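Local coordinates for glutaredoxin (Methanosarcina mazei, PDB 3NZN), which acts as a small thiol-disulfide oxidoreductase of the thioredoxin-fold superfamily, probably cycling a redox-active dithiol to reduce disulfides in partner proteins, at the interface of chains A and B and the interface of chains A and C. Coordinates in Å, arbitrary orientation; residue numbers count along the deposited sequence, not the author numbering. Chains: chain A/B/C, Glutaredoxin.

Contact 1: the interface of chains A and B. Residues chain A 6-7; chain B 12-14, 51-52, 57.
A:Phe7 lays one face of its ring on B:Arg12, where the N-terminal arm of one glutaredoxin meets the thioredoxin-type fold of a second copy. CB of B:Arg12 sits over that face, 3.8 Å from the centroid of the A:Phe7 ring, as a CH-pi contact. Farther along, the arginine chain bends at chi3 (-64°), and this curls the guanidinium back over the CD2 side of the ring. NH2 of B:Arg12 comes to 3.5 Å from CD2 of A:Phe7, with the two planes tilted 34° apart, so it is a slanted cover and not a flat stack. The other ring face is backed by CB of A:Leu6 from its own chain. A:Leu6 makes the tight part: CD1 presses on CG2 of B:Val52 at 3.4 Å, closer than usual for two methyls, the two side chains running antiparallel alongside one another. Its CD2 branch lies 3.5 Å from the backbone O of B:Asn14 in strand 13-16. The ring rim is close too, CE1 of A:Phe7 lying 3.4 Å from O of B:Arg12. B:Gly13 meets the ring edge, its carbonyl carbon in the ring plane. Looser are CD2 of B:Leu57, 3.7 Å from CB of A:Phe7, and B:Tyr51, which loses about 1 Å² of surface to chain A.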
loop_
_atom_site.group_PDB
_atom_site.type_symbol
_atom_site.label_atom_id
_atom_site.label_comp_id
_atom_site.label_asym_id
_atom_site.label_seq_id
_atom_site.Cartn_x
_atom_site.Cartn_y
_atom_site.Cartn_z
ATOM N N LEU A 6 -12.797 -6.006 -9.625
ATOM C CA LEU A 6 -12.790 -6.754 -10.946
ATOM C C LEU A 6 -12.482 -8.252 -10.704
ATOM O O LEU A 6 -12.751 -9.087 -11.603
ATOM C CB LEU A 6 -11.799 -6.102 -11.810
ATOM C CG LEU A 6 -11.265 -6.760 -12.984
ATOM C CD1 LEU A 6 -12.522 -6.885 -13.834
ATOM C CD2 LEU A 6 -10.126 -5.858 -13.589
ATOM N N PHE A 7 -11.786 -8.547 -9.645
ATOM C CA PHE A 7 -11.342 -9.872 -9.341
ATOM C C PHE A 7 -12.318 -10.615 -8.477
ATOM O O PHE A 7 -11.956 -11.693 -7.980
ATOM C CB PHE A 7 -9.931 -9.800 -8.709
ATOM C CG PHE A 7 -9.018 -8.851 -9.452
ATOM C CD1 PHE A 7 -8.721 -9.072 -10.867
ATOM C CD2 PHE A 7 -8.475 -7.759 -8.846
ATOM C CE1 PHE A 7 -7.962 -8.153 -11.510
ATOM C CE2 PHE A 7 -7.771 -6.859 -9.565
ATOM C CZ PHE A 7 -7.481 -7.106 -10.860
ATOM N N ARG B 12 -3.651 -9.978 -11.723
ATOM C CA ARG B 12 -4.843 -10.731 -11.968
ATOM C C ARG B 12 -5.622 -10.153 -13.124
ATOM O O ARG B 12 -6.644 -10.637 -13.497
ATOM C CB ARG B 12 -5.718 -10.821 -10.741
ATOM C CG ARG B 12 -5.088 -11.667 -9.624
ATOM C CD ARG B 12 -5.515 -11.301 -8.273
ATOM N NE ARG B 12 -5.048 -9.949 -8.003
ATOM C CZ ARG B 12 -5.621 -9.133 -7.195
ATOM N NH1 ARG B 12 -5.239 -7.868 -7.124
ATOM N NH2 ARG B 12 -6.650 -9.505 -6.433
ATOM N N GLY B 13 -5.127 -9.038 -13.705
ATOM C CA GLY B 13 -5.807 -8.279 -14.737
ATOM C C GLY B 13 -5.861 -6.821 -14.410
ATOM O O GLY B 13 -5.187 -6.351 -13.532
ATOM N N ASN B 14 -6.653 -6.102 -15.168
ATOM C CA ASN B 14 -6.675 -4.667 -15.037
ATOM C C ASN B 14 -7.844 -4.061 -15.782
ATOM O O ASN B 14 -8.581 -4.738 -16.520
ATOM C CB ASN B 14 -5.345 -4.005 -15.470
ATOM C CG ASN B 14 -4.923 -3.014 -14.459
ATOM O OD1 ASN B 14 -5.690 -2.120 -14.080
ATOM N ND2 ASN B 14 -3.721 -3.142 -13.991
ATOM N N TYR B 51 -9.726 -6.732 -18.251
ATOM C CA TYR B 51 -9.266 -8.071 -18.505
ATOM C C TYR B 51 -8.924 -8.743 -17.186
ATOM O O TYR B 51 -8.412 -8.118 -16.293
ATOM C CB TYR B 51 -8.152 -8.140 -19.536
ATOM C CG TYR B 51 -6.945 -7.423 -19.131
ATOM C CD1 TYR B 51 -5.926 -8.063 -18.543
ATOM C CD2 TYR B 51 -6.834 -6.040 -19.278
ATOM C CE1 TYR B 51 -4.700 -7.467 -18.218
ATOM C CE2 TYR B 51 -5.650 -5.350 -18.898
ATOM C CZ TYR B 51 -4.571 -6.067 -18.357
ATOM O OH TYR B 51 -3.431 -5.488 -17.921
ATOM N N VAL B 52 -9.250 -10.031 -17.124
ATOM C CA VAL B 52 -9.068 -10.826 -15.923
ATOM C C VAL B 52 -8.422 -12.145 -16.260
ATOM O O VAL B 52 -8.841 -12.821 -17.201
ATOM C CB VAL B 52 -10.431 -11.105 -15.261
ATOM C CG1 VAL B 52 -10.284 -12.059 -14.097
ATOM C CG2 VAL B 52 -11.061 -9.799 -14.906
ATOM N N LEU B 57 -7.001 -15.880 -10.107
ATOM C CA LEU B 57 -8.034 -15.553 -9.099
ATOM C C LEU B 57 -7.989 -16.532 -7.979
ATOM O O LEU B 57 -7.530 -17.621 -8.135
ATOM C CB LEU B 57 -9.415 -15.501 -9.721
ATOM C CG LEU B 57 -9.579 -14.517 -10.835
ATOM C CD1 LEU B 57 -10.918 -14.624 -11.418
ATOM C CD2 LEU B 57 -9.196 -13.057 -10.306
#

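Contact 2: the interface of chains A and B. Residues chain A 54-55, 62; chain B 7.
The backbone carbonyl oxygen of A:Asp55 lies 3.6 Å from CD2 of B:Phe7, a van der Waals approach to the ring and not a hydrogen bond. Next to it, CA of the same aspartate stands over the middle of the ring, 3.6 Å from the centroid of B:Phe7, in a CH-pi contact. CB completes the footing at 3.6 Å from CD1 of B:Phe7. One aspartate thus covers a whole face of the phenylalanine with its main chain and first side-chain carbon, while its carboxylate keeps farther away. The backbone sets CB against the ring, and the first torsion, which wedges CG of A:Asp55 between the backbone N and the carbonyl carbon (chi1 61°), carries the carboxylate away from it. A:Glu62 is a more distant neighbour, coming from the opposite direction to the phenylalanine. Its OE2 stops 4.2 Å from CZ of B:Phe7, beyond the far end of the ring, and its carboxylate plane is turned 65° from the ring plane. The patch is small, hiding 87 Å² in all, about half of it on B:Phe7, and may reflect crystal packing. On chain A it occupies the 3-10 turn 54-56, directly after strand 49-53, together with the first turns of helix 59-72; on chain B it is the loop that follows the short N-terminal strand.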
loop_
_atom_site.group_PDB
_atom_site.type_symbol
_atom_site.label_atom_id
_atom_site.label_comp_id
_atom_site.label_asym_id
_atom_site.label_seq_id
_atom_site.Cartn_x
_atom_site.Cartn_y
_atom_site.Cartn_z
ATOM N N VAL A 54 -9.253 -0.998 1.560
ATOM C CA VAL A 54 -8.428 -0.174 0.687
ATOM C C VAL A 54 -7.441 -1.145 -0.144
ATOM O O VAL A 54 -7.209 -0.776 -1.338
ATOM C CB VAL A 54 -7.615 0.829 1.463
ATOM C CG1 VAL A 54 -6.649 1.584 0.625
ATOM C CG2 VAL A 54 -8.561 1.899 2.148
ATOM N N ASP A 55 -7.049 -2.206 0.420
ATOM C CA ASP A 55 -6.152 -3.104 -0.323
ATOM C C ASP A 55 -6.872 -3.829 -1.397
ATOM O O ASP A 55 -6.182 -4.460 -2.244
ATOM C CB ASP A 55 -5.582 -4.112 0.603
ATOM C CG ASP A 55 -6.618 -4.979 1.255
ATOM O OD1 ASP A 55 -7.586 -4.462 1.871
ATOM O OD2 ASP A 55 -6.477 -6.186 1.331
ATOM N N GLU A 62 -8.428 3.495 -5.407
ATOM C CA GLU A 62 -7.448 3.273 -4.355
ATOM C C GLU A 62 -6.752 4.559 -4.014
ATOM O O GLU A 62 -6.632 4.892 -2.845
ATOM C CB GLU A 62 -6.422 2.271 -4.793
ATOM C CG GLU A 62 -5.383 1.875 -3.721
ATOM C CD GLU A 62 -4.149 2.761 -3.628
ATOM O OE1 GLU A 62 -3.909 3.626 -4.528
ATOM O OE2 GLU A 62 -3.384 2.615 -2.600
ATOM N N PHE B 7 0.137 -4.260 -2.468
ATOM C CA PHE B 7 -0.239 -5.145 -1.442
ATOM C C PHE B 7 0.250 -6.552 -1.663
ATOM O O PHE B 7 -0.122 -7.482 -0.932
ATOM C CB PHE B 7 -1.804 -5.135 -1.261
ATOM C CG PHE B 7 -2.356 -3.737 -1.156
ATOM C CD1 PHE B 7 -2.209 -3.058 0.080
ATOM C CD2 PHE B 7 -2.860 -3.121 -2.214
ATOM C CE1 PHE B 7 -2.572 -1.779 0.176
ATOM C CE2 PHE B 7 -3.228 -1.818 -2.105
ATOM C CZ PHE B 7 -3.097 -1.166 -0.897
#

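Contact 3: the interface of chains A and C. Residues chain A 29, 54, 66, 76, 78; chain C 5-6.
Chain C leaves its short strand 4-5 at C:Asn5 and turns helix-like at C:Leu6, while A:Val76, which reaches C:Leu6 through a water, has a left-handed backbone (phi 48°) just ahead of strand 77-78. The leucine is the plug: 79 Å² of C:Leu6 is hidden in an apolar pocket of the glutaredoxin fold, though the insertion may be no more than a crystal contact. Its CD2 branch leads, reaching 3.6 Å from CE2 of A:Phe78. The two side chains cross obliquely, and the leucine meets the CE2-CZ rim of the ring, its methyl displaced toward the same side of the ring plane as CD2 of A:Leu29. That methyl of A:Leu29 sits over the ring centre from within chain A, bracing it. The other branch, CD1 of A:Leu29, lies 3.4 Å from the backbone O of C:Asn5. Farther in, CG1 of A:Val54 and CG2 of A:Val66 line the pocket loosely. The leucine's first torsion (-106°) is well off a staggered value, perhaps a cost of fitting in. With an alanine in place of A:Phe78, CD2 of C:Leu6 would probably lose its aromatic wall and the A:Leu29 methyl its support, opening a gap between them. At the mouth, water 1 accepts a fairly straight hydrogen bond from N of C:Leu6 (2.9 Å, 168° at H) and lies 2.7 Å from the carbonyl O of A:Val76.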
loop_
_atom_site.group_PDB
_atom_site.type_symbol
_atom_site.label_atom_id
_atom_site.label_comp_id
_atom_site.label_asym_id
_atom_site.label_seq_id
_atom_site.Cartn_x
_atom_site.Cartn_y
_atom_site.Cartn_z
ATOM N N LEU A 29 -8.360 -2.713 5.970
ATOM C CA LEU A 29 -7.736 -3.670 5.060
ATOM C C LEU A 29 -8.471 -5.002 5.219
ATOM O O LEU A 29 -8.915 -5.323 6.319
ATOM C CB LEU A 29 -6.252 -3.865 5.416
ATOM C CG LEU A 29 -5.377 -2.628 5.426
ATOM C CD1 LEU A 29 -3.960 -2.880 5.877
ATOM C CD2 LEU A 29 -5.397 -1.834 4.124
ATOM N N VAL A 54 -9.253 -0.998 1.560
ATOM C CA VAL A 54 -8.428 -0.174 0.687
ATOM C C VAL A 54 -7.441 -1.145 -0.144
ATOM O O VAL A 54 -7.209 -0.776 -1.338
ATOM C CB VAL A 54 -7.615 0.829 1.463
ATOM C CG1 VAL A 54 -6.649 1.584 0.625
ATOM C CG2 VAL A 54 -8.561 1.899 2.148
ATOM N N VAL A 66 -6.904 6.391 -0.229
ATOM C CA VAL A 66 -5.750 6.718 0.545
ATOM C C VAL A 66 -5.710 8.196 0.842
ATOM O O VAL A 66 -5.336 8.596 1.940
ATOM C CB VAL A 66 -4.457 6.202 -0.121
ATOM C CG1 VAL A 66 -3.265 6.841 0.550
ATOM C CG2 VAL A 66 -4.478 4.642 -0.103
ATOM N N VAL A 76 -1.743 7.152 7.665
ATOM C CA VAL A 76 -2.315 6.184 6.737
ATOM C C VAL A 76 -2.235 4.808 7.322
ATOM O O VAL A 76 -1.625 3.852 6.840
ATOM C CB VAL A 76 -1.697 6.304 5.332
ATOM C CG1 VAL A 76 -2.486 5.511 4.359
ATOM C CG2 VAL A 76 -1.625 7.786 4.960
ATOM N N PHE A 78 -4.762 1.781 9.708
ATOM C CA PHE A 78 -6.065 1.112 9.588
ATOM C C PHE A 78 -6.358 0.305 10.848
ATOM O O PHE A 78 -5.487 -0.393 11.364
ATOM C CB PHE A 78 -6.048 0.149 8.385
ATOM C CG PHE A 78 -5.755 0.899 7.130
ATOM C CD1 PHE A 78 -6.752 1.584 6.451
ATOM C CD2 PHE A 78 -4.440 1.062 6.623
ATOM C CE1 PHE A 78 -6.484 2.332 5.361
ATOM C CE2 PHE A 78 -4.200 1.838 5.515
ATOM C CZ PHE A 78 -5.169 2.465 4.916
ATOM N N ASN C 5 -0.224 -0.255 9.203
ATOM C CA ASN C 5 -0.016 0.546 8.053
ATOM C C ASN C 5 -0.601 -0.096 6.839
ATOM O O ASN C 5 -1.185 -1.164 6.909
ATOM C CB ASN C 5 1.452 0.976 7.942
ATOM C CG ASN C 5 2.389 -0.115 7.533
ATOM O OD1 ASN C 5 1.955 -1.193 7.155
ATOM N ND2 ASN C 5 3.669 0.232 7.440
ATOM N N LEU C 6 -0.437 0.558 5.684
ATOM C CA LEU C 6 -0.963 0.044 4.452
ATOM C C LEU C 6 -0.505 -1.372 4.120
ATOM O O LEU C 6 -1.191 -2.121 3.406
ATOM C CB LEU C 6 -0.594 0.887 3.274
ATOM C CG LEU C 6 -1.395 1.763 2.547
ATOM C CD1 LEU C 6 -0.740 2.295 1.408
ATOM C CD2 LEU C 6 -2.806 1.351 2.197
HETATM O O HOH W 1 0.657 3.207 5.598
#

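Contacts 2 and 3 are near neighbours on chain A, their C-alpha centres about 7 Å apart, and share A:Val54 in the 3-10 turn 54-56; helix 59-72 also contributes to both. Contact 1 lies about 15 Å from contact 2 and 22 Å from contact 3. In contact 1 chain A lends its N-terminal arm, whereas in contacts 2 and 3 it receives the arms of chains B and C. The same residues, 6 and 7, therefore meet different surfaces, and neither pairing is an exact two-fold. Arms pass both ways between A and B and from C to A, linking the copies in the assembly, though this may belong to the crystal rather than to the working protein.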